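Local coordinates for protein peptide methionine sulfoxide reductase MSRA (Corynebacterium diphtheriae, PDB 4D7L) that probably reduces the S-epimer of methionine sulfoxide in oxidised proteins back to methionine, a repair reaction that uses thiol-disulfide exchange, at residues Y73-W81 with A210-H219; T106-I116 with T153-T161. All blocks are in the same frame, centred on the assembly; numbering follows the deposited sequence.

Contact 1. Residues Y73-W81 with A210-H219; sequences YWGAEKLFW and AEDEHQQYLH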
loop_
_atom_site.group_PDB
_atom_site.type_symbol
_atom_site.label_atom_id
_atom_site.label_comp_id
_atom_site.label_asym_id
_atom_site.label_seq_id
_atom_site.Cartn_x
_atom_site.Cartn_y
_atom_site.Cartn_z
ATOM N N TYR A 73 -1.044 3.157 5.623
ATOM C CA TYR A 73 0.275 3.062 4.986
ATOM C C TYR A 73 1.471 3.551 5.841
ATOM O O TYR A 73 2.609 3.304 5.478
ATOM C CB TYR A 73 0.346 3.708 3.590
ATOM C CG TYR A 73 -0.144 5.129 3.390
ATOM C CD1 TYR A 73 0.135 6.124 4.320
ATOM C CD2 TYR A 73 -0.613 5.521 2.136
ATOM C CE1 TYR A 73 -0.238 7.443 4.091
ATOM C CE2 TYR A 73 -0.958 6.836 1.877
ATOM C CZ TYR A 73 -0.763 7.796 2.857
ATOM O OH TYR A 73 -1.089 9.113 2.591
ATOM N N TRP A 74 1.250 4.299 6.925
ATOM C CA TRP A 74 2.384 4.729 7.742
ATOM C C TRP A 74 3.108 3.519 8.329
ATOM O O TRP A 74 4.328 3.414 8.251
ATOM C CB TRP A 74 1.936 5.614 8.891
ATOM C CG TRP A 74 1.324 6.913 8.500
ATOM C CD1 TRP A 74 1.440 7.582 7.305
ATOM C CD2 TRP A 74 0.479 7.696 9.330
ATOM N NE1 TRP A 74 0.709 8.762 7.357
ATOM C CE2 TRP A 74 0.114 8.849 8.595
ATOM C CE3 TRP A 74 0.000 7.542 10.640
ATOM C CZ2 TRP A 74 -0.699 9.842 9.133
ATOM C CZ3 TRP A 74 -0.819 8.534 11.178
ATOM C CH2 TRP A 74 -1.159 9.667 10.424
ATOM N N GLY A 75 2.340 2.615 8.924
ATOM C CA GLY A 75 2.914 1.428 9.536
ATOM C C GLY A 75 3.439 0.495 8.471
ATOM O O GLY A 75 4.471 -0.142 8.638
ATOM N N ALA A 76 2.704 0.399 7.372
ATOM C CA ALA A 76 3.117 -0.456 6.283
ATOM C C ALA A 76 4.428 0.026 5.673
ATOM O O ALA A 76 5.274 -0.785 5.330
ATOM C CB ALA A 76 2.016 -0.513 5.216
ATOM N N GLU A 77 4.608 1.340 5.533
ATOM C CA GLU A 77 5.847 1.814 4.901
ATOM C C GLU A 77 7.058 1.460 5.761
ATOM O O GLU A 77 8.110 1.070 5.243
ATOM C CB GLU A 77 5.838 3.335 4.652
ATOM C CG GLU A 77 6.884 3.696 3.543
ATOM C CD GLU A 77 7.344 5.162 3.521
ATOM O OE1 GLU A 77 6.768 6.020 4.233
ATOM O OE2 GLU A 77 8.299 5.460 2.770
ATOM N N LYS A 78 6.905 1.631 7.069
ATOM C CA LYS A 78 7.993 1.332 8.017
ATOM C C LYS A 78 8.370 -0.148 7.941
ATOM O O LYS A 78 9.559 -0.502 7.926
ATOM C CB LYS A 78 7.586 1.741 9.444
ATOM C CG LYS A 78 8.653 1.502 10.553
ATOM C CD LYS A 78 8.140 2.128 11.867
ATOM C CE LYS A 78 8.949 1.780 13.126
ATOM N NZ LYS A 78 10.399 1.589 12.922
ATOM N N LEU A 79 7.359 -1.008 7.887
ATOM C CA LEU A 79 7.575 -2.453 7.762
ATOM C C LEU A 79 8.473 -2.770 6.578
ATOM O O LEU A 79 9.423 -3.570 6.666
ATOM C CB LEU A 79 6.228 -3.169 7.584
ATOM C CG LEU A 79 6.334 -4.679 7.356
ATOM C CD1 LEU A 79 6.660 -5.366 8.691
ATOM C CD2 LEU A 79 5.066 -5.217 6.728
ATOM N N PHE A 80 8.186 -2.130 5.455
ATOM C CA PHE A 80 8.963 -2.449 4.264
ATOM C C PHE A 80 10.309 -1.736 4.176
ATOM O O PHE A 80 11.281 -2.364 3.735
ATOM C CB PHE A 80 8.114 -2.190 3.007
ATOM C CG PHE A 80 7.086 -3.260 2.788
ATOM C CD1 PHE A 80 7.492 -4.525 2.375
ATOM C CD2 PHE A 80 5.741 -3.036 3.063
ATOM C CE1 PHE A 80 6.568 -5.556 2.217
ATOM C CE2 PHE A 80 4.792 -4.061 2.890
ATOM C CZ PHE A 80 5.209 -5.323 2.476
ATOM N N TRP A 81 10.440 -0.483 4.630
ATOM C CA TRP A 81 11.775 0.127 4.501
ATOM C C TRP A 81 12.753 -0.548 5.454
ATOM O O TRP A 81 13.963 -0.481 5.253
ATOM C CB TRP A 81 11.795 1.674 4.698
ATOM C CG TRP A 81 11.746 2.223 6.107
ATOM C CD1 TRP A 81 12.668 2.045 7.117
ATOM C CD2 TRP A 81 10.787 3.162 6.603
ATOM N NE1 TRP A 81 12.281 2.764 8.244
ATOM C CE2 TRP A 81 11.136 3.465 7.942
ATOM C CE3 TRP A 81 9.645 3.765 6.041
ATOM C CZ2 TRP A 81 10.374 4.335 8.741
ATOM C CZ3 TRP A 81 8.879 4.625 6.834
ATOM C CH2 TRP A 81 9.256 4.914 8.167
ATOM N N ALA A 210 1.652 10.442 -2.078
ATOM C CA ALA A 210 1.040 11.315 -1.087
ATOM C C ALA A 210 1.950 12.515 -0.793
ATOM O O ALA A 210 3.128 12.497 -1.147
ATOM C CB ALA A 210 0.750 10.525 0.199
ATOM N N GLU A 211 1.401 13.528 -0.119
ATOM C CA GLU A 211 2.144 14.703 0.305
ATOM C C GLU A 211 3.434 14.345 1.042
ATOM O O GLU A 211 3.537 13.284 1.646
ATOM C CB GLU A 211 1.266 15.572 1.234
ATOM C CG GLU A 211 0.095 16.286 0.510
ATOM C CD GLU A 211 -1.170 15.415 0.357
ATOM O OE1 GLU A 211 -1.115 14.176 0.539
ATOM O OE2 GLU A 211 -2.231 15.991 0.050
ATOM N N ASP A 212 4.408 15.243 0.997
ATOM C CA ASP A 212 5.705 15.031 1.656
ATOM C C ASP A 212 5.618 14.619 3.138
ATOM O O ASP A 212 6.400 13.787 3.628
ATOM C CB ASP A 212 6.536 16.315 1.525
ATOM C CG ASP A 212 7.912 16.195 2.171
ATOM O OD1 ASP A 212 8.747 15.401 1.674
ATOM O OD2 ASP A 212 8.148 16.896 3.176
ATOM N N GLU A 213 4.661 15.200 3.851
ATOM C CA GLU A 213 4.475 14.930 5.272
ATOM C C GLU A 213 4.225 13.456 5.557
ATOM O O GLU A 213 4.580 12.963 6.636
ATOM C CB GLU A 213 3.300 15.764 5.834
ATOM C CG GLU A 213 3.598 17.252 5.930
ATOM C CD GLU A 213 3.539 18.006 4.580
ATOM O OE1 GLU A 213 3.053 17.455 3.561
ATOM O OE2 GLU A 213 3.999 19.171 4.545
ATOM N N HIS A 214 3.583 12.754 4.621
ATOM C CA HIS A 214 3.292 11.320 4.806
ATOM C C HIS A 214 4.499 10.407 4.579
ATOM O O HIS A 214 4.525 9.271 5.066
ATOM C CB HIS A 214 2.154 10.875 3.859
ATOM C CG HIS A 214 0.828 11.470 4.215
ATOM N ND1 HIS A 214 -0.025 10.885 5.126
ATOM C CD2 HIS A 214 0.229 12.617 3.818
ATOM C CE1 HIS A 214 -1.095 11.645 5.277
ATOM N NE2 HIS A 214 -0.979 12.691 4.476
ATOM N N GLN A 215 5.469 10.877 3.807
ATOM C CA GLN A 215 6.622 10.050 3.448
ATOM C C GLN A 215 7.470 9.810 4.674
ATOM O O GLN A 215 7.945 10.754 5.277
ATOM C CB GLN A 215 7.440 10.727 2.339
ATOM C CG GLN A 215 6.579 11.132 1.127
ATOM C CD GLN A 215 5.895 9.924 0.462
ATOM O OE1 GLN A 215 6.442 8.823 0.467
ATOM N NE2 GLN A 215 4.717 10.139 -0.145
ATOM N N GLN A 216 7.626 8.546 5.052
ATOM C CA GLN A 216 8.336 8.168 6.281
ATOM C C GLN A 216 7.795 8.903 7.500
ATOM O O GLN A 216 8.548 9.309 8.384
ATOM C CB GLN A 216 9.843 8.417 6.138
ATOM C CG GLN A 216 10.495 7.617 5.004
ATOM C CD GLN A 216 10.493 8.376 3.689
ATOM O OE1 GLN A 216 11.071 9.457 3.593
ATOM N NE2 GLN A 216 9.843 7.815 2.674
ATOM N N TYR A 217 6.477 9.064 7.543
ATOM C CA TYR A 217 5.824 9.785 8.631
ATOM C C TYR A 217 6.273 9.339 10.029
ATOM O O TYR A 217 6.557 10.166 10.901
ATOM C CB TYR A 217 4.300 9.616 8.515
ATOM C CG TYR A 217 3.542 10.280 9.634
ATOM C CD1 TYR A 217 3.369 11.655 9.659
ATOM C CD2 TYR A 217 2.974 9.521 10.672
ATOM C CE1 TYR A 217 2.664 12.270 10.694
ATOM C CE2 TYR A 217 2.270 10.131 11.708
ATOM C CZ TYR A 217 2.119 11.504 11.713
ATOM O OH TYR A 217 1.423 12.111 12.738
ATOM N N LEU A 218 6.317 8.031 10.240
ATOM C CA LEU A 218 6.608 7.516 11.570
ATOM C C LEU A 218 8.052 7.763 11.969
ATOM O O LEU A 218 8.363 7.858 13.157
ATOM C CB LEU A 218 6.293 6.029 11.634
ATOM C CG LEU A 218 4.809 5.718 11.455
ATOM C CD1 LEU A 218 4.605 4.210 11.541
ATOM C CD2 LEU A 218 3.953 6.469 12.500
ATOM N N HIS A 219 8.943 7.872 10.989
ATOM C CA HIS A 219 10.323 8.242 11.304
ATOM C C HIS A 219 10.442 9.736 11.643
ATOM O O HIS A 219 11.115 10.122 12.603
ATOM C CB HIS A 219 11.263 7.900 10.144
ATOM C CG HIS A 219 12.698 8.238 10.435
ATOM N ND1 HIS A 219 13.513 7.412 11.180
ATOM C CD2 HIS A 219 13.430 9.338 10.153
ATOM C CE1 HIS A 219 14.702 7.977 11.311
ATOM N NE2 HIS A 219 14.680 9.145 10.689
HETATM O O HOH W 1 5.745 6.005 8.200
HETATM O O HOH W 2 4.608 6.622 5.819
#

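Contact 2. Residues T106-I116 with T153-T161; sequences TCTGRTNHTEI and TQYRSAIYT. With CAC (cacodylate ion), chain D.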
loop_
_atom_site.group_PDB
_atom_site.type_symbol
_atom_site.label_atom_id
_atom_site.label_comp_id
_atom_site.label_asym_id
_atom_site.label_seq_id
_atom_site.Cartn_x
_atom_site.Cartn_y
_atom_site.Cartn_z
ATOM N N THR A 106 -8.573 11.501 -0.814
ATOM C CA THR A 106 -8.616 10.050 -0.727
ATOM C C THR A 106 -9.411 9.604 0.510
ATOM O O THR A 106 -10.185 8.646 0.436
ATOM C CB THR A 106 -7.194 9.452 -0.691
ATOM O OG1 THR A 106 -6.515 9.793 -1.908
ATOM C CG2 THR A 106 -7.233 7.942 -0.525
ATOM N N CYS A 107 -9.256 10.324 1.621
ATOM C CA CYS A 107 -9.946 9.961 2.865
ATOM C C CYS A 107 -11.461 10.092 2.760
ATOM O O CYS A 107 -12.170 9.530 3.599
ATOM C CB CYS A 107 -9.448 10.807 4.045
ATOM S SG CYS A 107 -7.712 10.503 4.435
ATOM N N THR A 108 -11.974 10.804 1.750
ATOM C CA THR A 108 -13.438 10.869 1.557
ATOM C C THR A 108 -14.045 9.568 1.034
ATOM O O THR A 108 -15.279 9.402 1.019
ATOM C CB THR A 108 -13.860 11.966 0.559
ATOM O OG1 THR A 108 -13.422 11.597 -0.751
ATOM C CG2 THR A 108 -13.264 13.332 0.951
ATOM N N GLY A 109 -13.191 8.685 0.528
ATOM C CA GLY A 109 -13.644 7.463 -0.121
ATOM C C GLY A 109 -14.062 7.682 -1.572
ATOM O O GLY A 109 -14.416 6.736 -2.255
ATOM N N ARG A 110 -14.011 8.921 -2.062
ATOM C CA ARG A 110 -14.579 9.206 -3.399
ATOM C C ARG A 110 -13.556 9.182 -4.536
ATOM O O ARG A 110 -13.837 9.656 -5.627
ATOM C CB ARG A 110 -15.299 10.550 -3.356
ATOM C CG ARG A 110 -16.458 10.500 -2.360
ATOM C CD ARG A 110 -17.023 11.881 -2.062
ATOM N NE ARG A 110 -17.462 12.568 -3.266
ATOM C CZ ARG A 110 -17.830 13.848 -3.295
ATOM N NH1 ARG A 110 -17.805 14.577 -2.182
ATOM N NH2 ARG A 110 -18.210 14.402 -4.438
ATOM N N THR A 111 -12.391 8.585 -4.292
ATOM C CA THR A 111 -11.393 8.417 -5.343
ATOM C C THR A 111 -11.261 6.966 -5.778
ATOM O O THR A 111 -10.653 6.695 -6.801
ATOM C CB THR A 111 -9.975 8.863 -4.901
ATOM O OG1 THR A 111 -9.451 7.906 -3.963
ATOM C CG2 THR A 111 -9.965 10.296 -4.286
ATOM N N ASN A 112 -11.785 6.059 -4.953
ATOM C CA ASN A 112 -11.636 4.598 -5.086
ATOM C C ASN A 112 -10.215 4.073 -4.903
ATOM O O ASN A 112 -9.990 2.864 -4.988
ATOM C CB ASN A 112 -12.196 4.114 -6.437
ATOM C CG ASN A 112 -13.712 4.212 -6.498
ATOM O OD1 ASN A 112 -14.370 4.363 -5.460
ATOM N ND2 ASN A 112 -14.282 4.108 -7.711
ATOM N N HIS A 113 -9.254 4.945 -4.607
ATOM C CA HIS A 113 -7.894 4.457 -4.382
ATOM C C HIS A 113 -7.715 3.730 -3.052
ATOM O O HIS A 113 -8.483 3.911 -2.101
ATOM C CB HIS A 113 -6.868 5.599 -4.411
ATOM C CG HIS A 113 -6.656 6.195 -5.764
ATOM N ND1 HIS A 113 -6.095 5.491 -6.806
ATOM C CD2 HIS A 113 -6.911 7.442 -6.239
ATOM C CE1 HIS A 113 -6.022 6.276 -7.869
ATOM N NE2 HIS A 113 -6.504 7.463 -7.551
ATOM N N THR A 114 -6.705 2.876 -2.963
ATOM C CA THR A 114 -6.365 2.333 -1.656
ATOM C C THR A 114 -4.985 2.863 -1.270
ATOM O O THR A 114 -4.197 3.286 -2.126
ATOM C CB THR A 114 -6.406 0.792 -1.624
ATOM O OG1 THR A 114 -6.457 0.347 -0.261
ATOM C CG2 THR A 114 -5.184 0.180 -2.322
ATOM N N GLU A 115 -4.719 2.868 0.030
ATOM C CA GLU A 115 -3.451 3.351 0.564
ATOM C C GLU A 115 -2.368 2.336 0.242
ATOM O O GLU A 115 -2.457 1.176 0.652
ATOM C CB GLU A 115 -3.542 3.600 2.071
ATOM C CG GLU A 115 -4.432 4.805 2.395
ATOM C CD GLU A 115 -4.341 5.258 3.851
ATOM O OE1 GLU A 115 -3.552 4.677 4.638
ATOM O OE2 GLU A 115 -5.092 6.196 4.203
ATOM N N ILE A 116 -1.357 2.798 -0.479
ATOM C CA ILE A 116 -0.342 1.935 -1.080
ATOM C C ILE A 116 1.053 2.319 -0.651
ATOM O O ILE A 116 1.372 3.511 -0.561
ATOM C CB ILE A 116 -0.412 2.006 -2.627
ATOM C CG1 ILE A 116 -1.698 1.332 -3.120
ATOM C CG2 ILE A 116 0.849 1.396 -3.301
ATOM C CD1 ILE A 116 -1.709 -0.205 -2.909
ATOM N N THR A 153 -12.892 1.975 1.864
ATOM C CA THR A 153 -12.288 1.320 0.708
ATOM C C THR A 153 -10.811 1.648 0.561
ATOM O O THR A 153 -10.077 0.910 -0.099
ATOM C CB THR A 153 -13.003 1.731 -0.584
ATOM O OG1 THR A 153 -12.945 3.160 -0.694
ATOM C CG2 THR A 153 -14.467 1.264 -0.523
ATOM N N GLN A 154 -10.356 2.746 1.160
ATOM C CA GLN A 154 -8.938 3.114 1.015
ATOM C C GLN A 154 -8.037 2.254 1.906
ATOM O O GLN A 154 -6.823 2.392 1.866
ATOM C CB GLN A 154 -8.697 4.612 1.322
ATOM C CG GLN A 154 -8.783 5.035 2.825
ATOM C CD GLN A 154 -10.188 5.449 3.223
ATOM O OE1 GLN A 154 -11.156 4.919 2.694
ATOM N NE2 GLN A 154 -10.303 6.390 4.171
ATOM N N TYR A 155 -8.623 1.337 2.673
ATOM C CA TYR A 155 -7.812 0.455 3.515
ATOM C C TYR A 155 -7.822 -0.988 3.018
ATOM O O TYR A 155 -7.320 -1.882 3.708
ATOM C CB TYR A 155 -8.299 0.508 4.973
ATOM C CG TYR A 155 -8.148 1.900 5.535
ATOM C CD1 TYR A 155 -6.887 2.425 5.785
ATOM C CD2 TYR A 155 -9.263 2.701 5.770
ATOM C CE1 TYR A 155 -6.725 3.710 6.258
ATOM C CE2 TYR A 155 -9.123 3.979 6.265
ATOM C CZ TYR A 155 -7.840 4.484 6.499
ATOM O OH TYR A 155 -7.677 5.767 6.968
ATOM N N ARG A 156 -8.382 -1.219 1.830
ATOM C CA ARG A 156 -8.512 -2.598 1.334
ATOM C C ARG A 156 -7.159 -3.219 0.962
ATOM O O ARG A 156 -6.199 -2.523 0.642
ATOM C CB ARG A 156 -9.464 -2.660 0.125
ATOM C CG ARG A 156 -8.949 -2.013 -1.192
ATOM C CD ARG A 156 -10.117 -1.975 -2.205
ATOM N NE ARG A 156 -9.742 -1.514 -3.543
ATOM C CZ ARG A 156 -9.719 -0.235 -3.922
ATOM N NH1 ARG A 156 -9.982 0.722 -3.037
ATOM N NH2 ARG A 156 -9.397 0.095 -5.176
ATOM N N SER A 157 -7.108 -4.548 0.987
ATOM C CA SER A 157 -5.885 -5.295 0.688
ATOM C C SER A 157 -5.599 -5.284 -0.812
ATOM O O SER A 157 -6.531 -5.461 -1.608
ATOM C CB SER A 157 -6.050 -6.739 1.182
ATOM O OG SER A 157 -4.882 -7.503 0.946
ATOM N N ALA A 158 -4.345 -5.052 -1.210
ATOM C CA ALA A 158 -4.017 -5.025 -2.640
ATOM C C ALA A 158 -2.555 -5.347 -2.921
ATOM O O ALA A 158 -1.666 -5.097 -2.090
ATOM C CB ALA A 158 -4.380 -3.651 -3.268
ATOM N N ILE A 159 -2.325 -5.919 -4.098
ATOM C CA ILE A 159 -0.988 -6.033 -4.672
ATOM C C ILE A 159 -1.077 -5.577 -6.124
ATOM O O ILE A 159 -1.773 -6.202 -6.934
ATOM C CB ILE A 159 -0.435 -7.468 -4.627
ATOM C CG1 ILE A 159 -0.362 -7.982 -3.185
ATOM C CG2 ILE A 159 0.972 -7.518 -5.268
ATOM C CD1 ILE A 159 -0.093 -9.484 -3.087
ATOM N N TYR A 160 -0.395 -4.484 -6.466
ATOM C CA TYR A 160 -0.336 -4.073 -7.877
ATOM C C TYR A 160 1.076 -4.289 -8.398
ATOM O O TYR A 160 2.041 -3.941 -7.735
ATOM C CB TYR A 160 -0.752 -2.605 -8.057
ATOM C CG TYR A 160 -2.114 -2.281 -7.438
ATOM C CD1 TYR A 160 -3.223 -3.092 -7.675
ATOM C CD2 TYR A 160 -2.274 -1.170 -6.610
ATOM C CE1 TYR A 160 -4.482 -2.805 -7.097
ATOM C CE2 TYR A 160 -3.513 -0.874 -6.029
ATOM C CZ TYR A 160 -4.597 -1.693 -6.278
ATOM O OH TYR A 160 -5.793 -1.405 -5.705
ATOM N N THR A 161 1.199 -4.872 -9.583
ATOM C CA THR A 161 2.516 -5.232 -10.090
ATOM C C THR A 161 3.011 -4.304 -11.211
ATOM O O THR A 161 2.242 -3.554 -11.819
ATOM C CB THR A 161 2.517 -6.684 -10.582
ATOM O OG1 THR A 161 1.525 -6.844 -11.603
ATOM C CG2 THR A 161 2.207 -7.630 -9.427
HETATM AS AS CAC D . -3.957 6.761 7.821
HETATM O O1 CAC D . -5.164 7.113 6.617
HETATM O O2 CAC D . -4.238 5.175 8.478
HETATM C C1 CAC D . -4.059 8.092 9.258
HETATM C C2 CAC D . -2.176 6.822 6.998
HETATM O O HOH W 3 -15.212 4.338 -1.288
HETATM O O HOH W 4 -11.028 4.904 -1.898
HETATM O O HOH W 5 -4.342 -0.579 2.033
#

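Contact 1. Residues Y73-W81 with A210-H219
E77 OE1 takes two donors: the backbone N of Q216 at 2.8 Å, and a water that also donates to H214 O. The other carboxylate oxygen, E77 OE2, takes NE2 of Q216 at 2.8 Å in a nearly straight bond (168°), with the acceptor in the plane of the amide. Both bonds from Q216 use syn lone pairs, although the carboxylate and amide planes are well turned from each other. With CG of E77 anti to its backbone N (chi1 -159°) and the chain extended beyond, the acid leaves helix 73-81 and arrives beside the type II turn H214-Y217; T89 adds a hydrogen bond to OE2. Q216 is the N-cap residue of the short helix that follows, and A52 N donates to its OE1.

At the start of helix 73-81 the contact becomes aromatic. The ring of Y217 lies on one face of the W74 indole, the centroids of tyrosine and six-membered rings 3.9 Å apart and their planes 24° off parallel, while CB of Y217 makes a CH-pi contact with the five-membered ring. Along the indole edge, W74 NE1 donates to H214 ND1 at 3.2 Å, close to the indole plane. Y73 OH lies over one face of that imidazole and also touches A210 CB at 3.3 Å. L218 CG packs on W74 CB at 3.9 Å, and a water bridges W74 O to L218 N. Because H214 ND1 accepts the hydrogen bond of the indole N-H, a neutral imidazole would probably carry its proton on NE2; W74, two residues after the predicted active-site C72, is fixed by a stack on its face and a bond at its edge.

Contact 2. Residues T106-I116 with T153-T161
The guanidinium of R156 carries CB of T114 over one face, 3.8 Å above the plane and toward the rim, while the carbonyls of N112 and T153 meet its edge. NH2 and NH1 both donate to N112 O, NH2 at 2.8 Å almost in line with the C=O bond and NH1 from well above the carbonyl plane; NH1 also gives a bond to T153 O. The arginine, extended from CG to NE, thereby ties the 3-10 turn 153-155 to the loop entering strand 114-121, a strand of the mixed sheet at the heart of the MsrA fold. E195 forms a salt bridge with its NE, so all three guanidinium nitrogens have an acceptor.

The Y155 ring has CG of Q154 on one face, and the E115 side chain runs alongside it, pointing the same way, carboxylate and ring planes 61° apart. Both reach a bound cacodylate, probably from the crystallisation liquor: Y155 OH donates to its O1 at 2.9 Å, and E115 OE2 lies 2.6 Å from the same oxygen. E115 OE1 instead accepts from Y73 N. The ion may mark a pocket near the predicted active-site C72, whose side chain is about 5 Å from that of E115 (nearest atoms).

Between the backbones, E115 N donates to Q154 O at 2.8 Å, and the CA-H of Q154 points to H113 O. Further along, the tip of I116 meets the Y160 ring, CD1 to CE2 3.7 Å, the two side chains crossing at about a right angle. Two waters meet at T153 OG1, one accepting a hydrogen bond from it and donating to G109 O, the other donating to it and, at 2.7 Å, to H113 O.

The centres of the two contacts lie about 15 Å apart in one chain, and both belong to the surroundings of the six-stranded mixed sheet: helix 73-81 packs on its strands 86-94 and 114-121, and contact 2 contains strand 158-161 and the start of 114-121. Along the sequence, helix 73-81 comes first, then 106-116, then 153-161, and 210-219 last, so both halves of contact 2 fall between the halves of contact 1. The contacts meet at Y73 and E115, and Y73 CD2 is 3.8 Å from I116 N. W74 of contact 1 and E115 of contact 2 both lie close to the predicted active-site C72, which is disulfide-bonded to C226 in this crystal.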